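PDB 6B4R: KauB from Pseudomonas aeruginosa PAO1, which catalyses the NAD(P)+-dependent oxidation of aminoaldehydes, and with broad specificity of other aldehydes, to the corresponding carboxylic acids. Local coordinates for the interface of chains A and B and the interface of chains A and C. Sequence-based numbering; all coordinates share one arbitrary frame. Chains: chain A, KauB; chain B/C, KauB.

Chain A meets chain B at contacts 1 and 3 and chain C at contact 2. The C-alpha centres of contact 1 and contact 2 lie about 26 Å apart, those of contact 1 and contact 3 about 34 Å, and those of contact 2 and contact 3 about 33 Å. None shares a residue of chain A, but strand A:140-142 links A:Tyr139 of contact 2 to A:Ala143 of contact 1. The centre of contact 3 lies about 7 Å from A:Glu267 and that of contact 1 about 14 Å from B:Glu267, so the A–B interface passes near both predicted active sites and may help support them. Contact 2, centred about 22 Å from A:Glu267, would join such pairs into the family's usual tetramer.

Contact 1: the interface of chains A and B. Residues chain A 143, 145, 492, 494; chain B 461-462, 464-466.
The indole of A:Trp494 lies against the loop B:461-466, and its contacts with that loop are chiefly CH-pi in kind. Two groups of chain B rest on the same face of the ring system. B:Ala465 CB stands 3.5 Å from the centroid of the six-membered ring of A:Trp494, and B:Gly461 CA 3.6 Å from that of its five-membered ring. Both are displaced toward the rim, so the pair spans the length of the indole rather than stacking on one point.

Apolar contacts flank this face. A:Ala143 CB approaches B:Thr464 CB at 3.8 Å, and A:Ala492 CB meets the pyrrolidine ring of B:Pro466, with 3.9 Å to its CD. The side chain of B:Thr464 crosses that of A:Trp494 at about a right angle, bringing its hydroxyl beside CZ2.

Polar bonds within chain B probably help to fix the loop. B:Asp462 OD1 accepts from B:Thr464 N at 3.0 Å (157° at the hydrogen), on the anti side and 34° out of the carboxylate plane. The hydroxyl OG1 of B:Thr464 binds the same oxygen nearly along its C-O axis; placed between the backbone N and the carbonyl carbon (chi1 70°), it can reach both this acceptor and the indole.

In the fold, A:Ala492 and A:Trp494 belong to the C-terminal strand A:488-496, which reaches across to chain B, packs against the loop leading to B:Phe467, a ligand-pocket residue, and may help to support it.

Contact 2: the interface of chains A and C. Residues chain A 84, 136-137, 139; chain C 130, 133-134, 137.
C:Glu133 OE1 is gripped by two lysines of chain A, each forming a salt bridge. A:Lys84 NZ donates to the syn lone pair of C:Glu133 OE1 at 3.1 Å, while A:Lys137 NZ takes the anti lone pair of OE1 at 3.2 Å, so the two ammonium groups come from different sides of one carboxylate oxygen.

A:Asp136 completes a ring of alternating charge. Its OD2 binds A:Lys84 NZ at 2.6 Å, on the syn side, and its OD1 meets A:Lys137 NZ at 2.8 Å from above the carboxylate plane. The two lysines thereby probably offset the like charges of A:Asp136 and C:Glu133.

C:Trp130 lies over this network. A:Lys137 CE sits 3.5 Å from the centroid of its five-membered ring; bends at chi2 (-55°) and chi4 (-57°) lay the lysine chain under the indole while returning NZ to the carboxylates. The indole NE1 gives A:Asp136 OD2 a weak bond, the two planes being 78° apart.

Behind C:Glu133, C:Lys137 NZ binds its carbonyl O at 2.9 Å, in the carbonyl plane, which probably helps to secure the end of helix C:113-133. The site probably helps join A–B and related dimers into the tetramer.

Contact 3: the interface of chains A and B. Residues chain A 246, 249-250, 266, 268, 472; chain B 260-261.
B:Met261 packs with its thioether and methyl against A:Thr246, A:Ala249 and A:Lys250 of helix A:246-258 and A:Leu266 of strand A:263-267, and its direction organises the contact. The chain runs extended through chi2 (-168°), then bends at chi3 (-47°), which turns the terminal methyl toward the helix. CE thereby comes 3.5 Å from A:Thr246 CG2, the two side chains crossing obliquely. The same methyl meets the flank of A:Lys250, at 3.7 Å from CG; this lysine is extended beyond CG and crosses the methionine at about a right angle, offering its aliphatic stem rather than its amine.

The sulfur faces another pair. B:Met261 SD lies 3.8 Å from A:Leu266 CD1 and 4.0 Å from A:Ala249 CB, so strand and helix both contact the thioether. The 86 Å² of B:Met261 hidden by chain A fit this insertion.

Beside it, A:Gln472 and B:Asn260 also cross at about a right angle, their amide planes 82° apart. The contact involves the stem and the amide of A:Gln472: CG approaches B:Asn260 O at 3.3 Å, and NE2 stands 3.6 Å from B:Asn260 CB.

B:Met261 comes from the loop joining helix B:246-258 to strand B:263-267, the counterparts of the elements it touches. Since A:Leu266 and A:Ala268 flank the predicted catalytic A:Glu267, the contact joins the two subunits and may help brace the active-site strand of one against the other.

Contact 1: the interface of chains A and B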
# COMPACT_ATOMS: atom_id res chain seq x y z
N ALA A 143 3.85 9.20 -7.62
CA ALA A 143 4.32 8.31 -8.68
C ALA A 143 5.81 8.46 -8.97
O ALA A 143 6.41 9.50 -8.68
CB ALA A 143 3.51 8.53 -9.96
N THR A 145 8.24 9.45 -11.25
CA THR A 145 8.28 10.31 -12.43
C THR A 145 9.71 10.77 -12.68
O THR A 145 10.59 10.56 -11.83
CB THR A 145 7.36 11.54 -12.23
OG1 THR A 145 7.80 12.31 -11.10
CG2 THR A 145 5.92 11.10 -12.01
N ALA A 492 -5.13 12.85 -10.46
CA ALA A 492 -3.72 12.79 -10.82
C ALA A 492 -3.18 14.19 -11.10
O ALA A 492 -3.42 14.75 -12.17
CB ALA A 492 -3.51 11.88 -12.01
N TRP A 494 -0.15 16.24 -12.02
CA TRP A 494 1.20 16.17 -12.57
C TRP A 494 1.81 17.56 -12.71
O TRP A 494 1.39 18.35 -13.56
CB TRP A 494 1.21 15.42 -13.90
CG TRP A 494 1.87 14.08 -13.83
CD1 TRP A 494 2.97 13.66 -14.52
CD2 TRP A 494 1.47 12.98 -13.00
NE1 TRP A 494 3.28 12.36 -14.18
CE2 TRP A 494 2.37 11.92 -13.25
CE3 TRP A 494 0.43 12.78 -12.08
CZ2 TRP A 494 2.27 10.69 -12.60
CZ3 TRP A 494 0.34 11.55 -11.44
CH2 TRP A 494 1.25 10.52 -11.71
N GLY B 461 1.48 13.26 -17.65
CA GLY B 461 1.25 11.96 -17.04
C GLY B 461 1.52 10.80 -17.99
O GLY B 461 1.06 10.81 -19.13
N ASP B 462 2.29 9.82 -17.52
CA ASP B 462 2.57 8.62 -18.30
C ASP B 462 1.68 7.46 -17.85
O ASP B 462 0.53 7.67 -17.48
CB ASP B 462 4.05 8.25 -18.21
CG ASP B 462 4.59 8.36 -16.79
OD1 ASP B 462 3.84 8.10 -15.83
OD2 ASP B 462 5.78 8.70 -16.64
N THR B 464 2.03 5.83 -15.21
CA THR B 464 1.95 5.84 -13.76
C THR B 464 0.78 6.68 -13.27
O THR B 464 0.37 6.58 -12.11
CB THR B 464 3.25 6.36 -13.11
OG1 THR B 464 3.38 7.77 -13.36
CG2 THR B 464 4.46 5.62 -13.67
N ALA B 465 0.23 7.50 -14.16
CA ALA B 465 -0.85 8.41 -13.81
C ALA B 465 -2.22 7.85 -14.16
O ALA B 465 -2.48 7.53 -15.32
CB ALA B 465 -0.65 9.76 -14.49
N PRO B 466 -3.11 7.73 -13.16
CA PRO B 466 -4.48 7.29 -13.44
C PRO B 466 -5.24 8.36 -14.24
O PRO B 466 -4.95 9.55 -14.10
CB PRO B 466 -5.08 7.13 -12.04
CG PRO B 466 -4.29 8.06 -11.18
CD PRO B 466 -2.90 8.04 -11.74

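Contact 2: the interface of chains A and C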
# COMPACT_ATOMS: atom_id res chain seq x y z
N LYS A 84 -11.90 12.79 12.59
CA LYS A 84 -11.71 11.56 13.34
C LYS A 84 -12.26 11.70 14.76
O LYS A 84 -12.96 10.82 15.24
CB LYS A 84 -10.23 11.19 13.40
CG LYS A 84 -9.91 10.07 14.37
CD LYS A 84 -8.45 9.66 14.30
CE LYS A 84 -7.54 10.79 14.76
NZ LYS A 84 -6.11 10.38 14.79
N ASP A 136 -6.79 9.12 9.23
CA ASP A 136 -5.44 9.65 9.07
C ASP A 136 -4.38 8.56 9.01
O ASP A 136 -3.19 8.83 9.20
CB ASP A 136 -5.11 10.66 10.18
CG ASP A 136 -5.36 10.10 11.57
OD1 ASP A 136 -6.06 9.07 11.68
OD2 ASP A 136 -4.86 10.70 12.54
N LYS A 137 -4.80 7.33 8.75
CA LYS A 137 -3.87 6.22 8.60
C LYS A 137 -3.72 5.87 7.12
O LYS A 137 -2.84 5.11 6.73
CB LYS A 137 -4.33 4.99 9.38
CG LYS A 137 -4.68 5.26 10.84
CD LYS A 137 -3.53 5.94 11.57
CE LYS A 137 -3.86 6.15 13.05
NZ LYS A 137 -5.11 6.94 13.24
N TYR A 139 -2.85 6.69 3.27
CA TYR A 139 -1.92 7.53 2.54
C TYR A 139 -2.21 7.51 1.04
O TYR A 139 -2.41 6.45 0.46
CB TYR A 139 -0.48 7.06 2.79
CG TYR A 139 0.05 7.40 4.16
CD1 TYR A 139 0.89 8.49 4.35
CD2 TYR A 139 -0.28 6.63 5.27
CE1 TYR A 139 1.38 8.80 5.61
CE2 TYR A 139 0.21 6.93 6.53
CZ TYR A 139 1.03 8.02 6.69
OH TYR A 139 1.53 8.33 7.93
N TRP C 130 -2.55 7.47 18.54
CA TRP C 130 -2.43 7.35 17.09
C TRP C 130 -1.86 5.99 16.71
O TRP C 130 -2.34 5.34 15.78
CB TRP C 130 -1.54 8.46 16.54
CG TRP C 130 -1.58 8.62 15.04
CD1 TRP C 130 -2.35 9.51 14.34
CD2 TRP C 130 -0.82 7.90 14.07
NE1 TRP C 130 -2.11 9.37 12.99
CE2 TRP C 130 -1.17 8.39 12.80
CE3 TRP C 130 0.14 6.87 14.16
CZ2 TRP C 130 -0.61 7.90 11.63
CZ3 TRP C 130 0.69 6.39 12.98
CH2 TRP C 130 0.31 6.90 11.74
N GLU C 133 -4.58 3.38 17.32
CA GLU C 133 -5.62 3.44 16.31
C GLU C 133 -5.17 2.81 14.99
O GLU C 133 -5.99 2.42 14.17
CB GLU C 133 -6.03 4.90 16.07
CG GLU C 133 -6.74 5.55 17.25
CD GLU C 133 -6.90 7.06 17.10
OE1 GLU C 133 -6.37 7.63 16.12
OE2 GLU C 133 -7.57 7.67 17.96
N ALA C 134 -3.85 2.70 14.81
CA ALA C 134 -3.28 2.23 13.55
C ALA C 134 -3.02 0.73 13.53
O ALA C 134 -2.71 0.17 12.48
CB ALA C 134 -2.00 2.98 13.24
N LYS C 137 -5.34 -1.25 11.29
CA LYS C 137 -5.51 -0.58 10.00
C LYS C 137 -4.39 -0.98 9.05
O LYS C 137 -4.43 -0.66 7.86
CB LYS C 137 -5.50 0.94 10.17
CG LYS C 137 -6.48 1.47 11.20
CD LYS C 137 -7.91 1.07 10.88
CE LYS C 137 -8.87 1.64 11.91
NZ LYS C 137 -8.47 1.26 13.30

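Contact 3: the interface of chains A and B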
# COMPACT_ATOMS: atom_id res chain seq x y z
N THR A 246 -32.15 -7.41 -5.47
CA THR A 246 -31.57 -7.33 -6.81
C THR A 246 -32.45 -6.51 -7.75
O THR A 246 -31.95 -5.72 -8.56
CB THR A 246 -31.36 -8.75 -7.40
OG1 THR A 246 -30.33 -9.42 -6.66
CG2 THR A 246 -30.96 -8.68 -8.86
N ALA A 249 -32.13 -2.76 -6.89
CA ALA A 249 -30.76 -2.40 -7.21
C ALA A 249 -30.60 -2.15 -8.71
O ALA A 249 -29.95 -1.19 -9.12
CB ALA A 249 -29.80 -3.48 -6.75
N LYS A 250 -31.19 -3.02 -9.52
CA LYS A 250 -31.17 -2.86 -10.96
C LYS A 250 -31.89 -1.57 -11.35
O LYS A 250 -31.43 -0.83 -12.22
CB LYS A 250 -31.83 -4.05 -11.65
CG LYS A 250 -30.99 -5.31 -11.69
CD LYS A 250 -31.74 -6.44 -12.37
CE LYS A 250 -30.92 -7.72 -12.41
NZ LYS A 250 -31.70 -8.86 -12.99
N LEU A 266 -23.84 -0.99 -5.03
CA LEU A 266 -24.99 -1.77 -4.58
C LEU A 266 -24.61 -3.06 -3.88
O LEU A 266 -23.59 -3.68 -4.20
CB LEU A 266 -25.86 -2.13 -5.78
CG LEU A 266 -26.29 -0.99 -6.71
CD1 LEU A 266 -26.86 -1.56 -8.00
CD2 LEU A 266 -27.31 -0.11 -6.02
N ALA A 268 -26.83 -6.36 -3.32
CA ALA A 268 -28.12 -6.99 -3.57
C ALA A 268 -28.34 -8.28 -2.79
O ALA A 268 -27.72 -8.52 -1.75
CB ALA A 268 -28.33 -7.21 -5.06
N GLN A 472 -24.54 -10.58 -9.45
CA GLN A 472 -25.78 -9.87 -9.14
C GLN A 472 -26.00 -9.66 -7.65
O GLN A 472 -27.08 -9.24 -7.23
CB GLN A 472 -26.99 -10.56 -9.77
CG GLN A 472 -26.96 -10.58 -11.29
CD GLN A 472 -28.32 -10.87 -11.90
OE1 GLN A 472 -29.35 -10.55 -11.31
NE2 GLN A 472 -28.32 -11.47 -13.08
N ASN B 260 -28.06 -7.71 -16.32
CA ASN B 260 -27.55 -8.49 -15.20
C ASN B 260 -26.78 -7.67 -14.18
O ASN B 260 -26.02 -8.22 -13.38
CB ASN B 260 -26.67 -9.63 -15.71
CG ASN B 260 -25.41 -9.14 -16.39
OD1 ASN B 260 -25.32 -7.97 -16.79
ND2 ASN B 260 -24.42 -10.02 -16.51
N MET B 261 -26.98 -6.35 -14.21
CA MET B 261 -26.35 -5.44 -13.26
C MET B 261 -24.82 -5.50 -13.37
O MET B 261 -24.11 -5.36 -12.37
CB MET B 261 -26.80 -5.76 -11.83
CG MET B 261 -26.88 -4.58 -10.90
SD MET B 261 -27.07 -5.13 -9.19
CE MET B 261 -28.35 -6.36 -9.37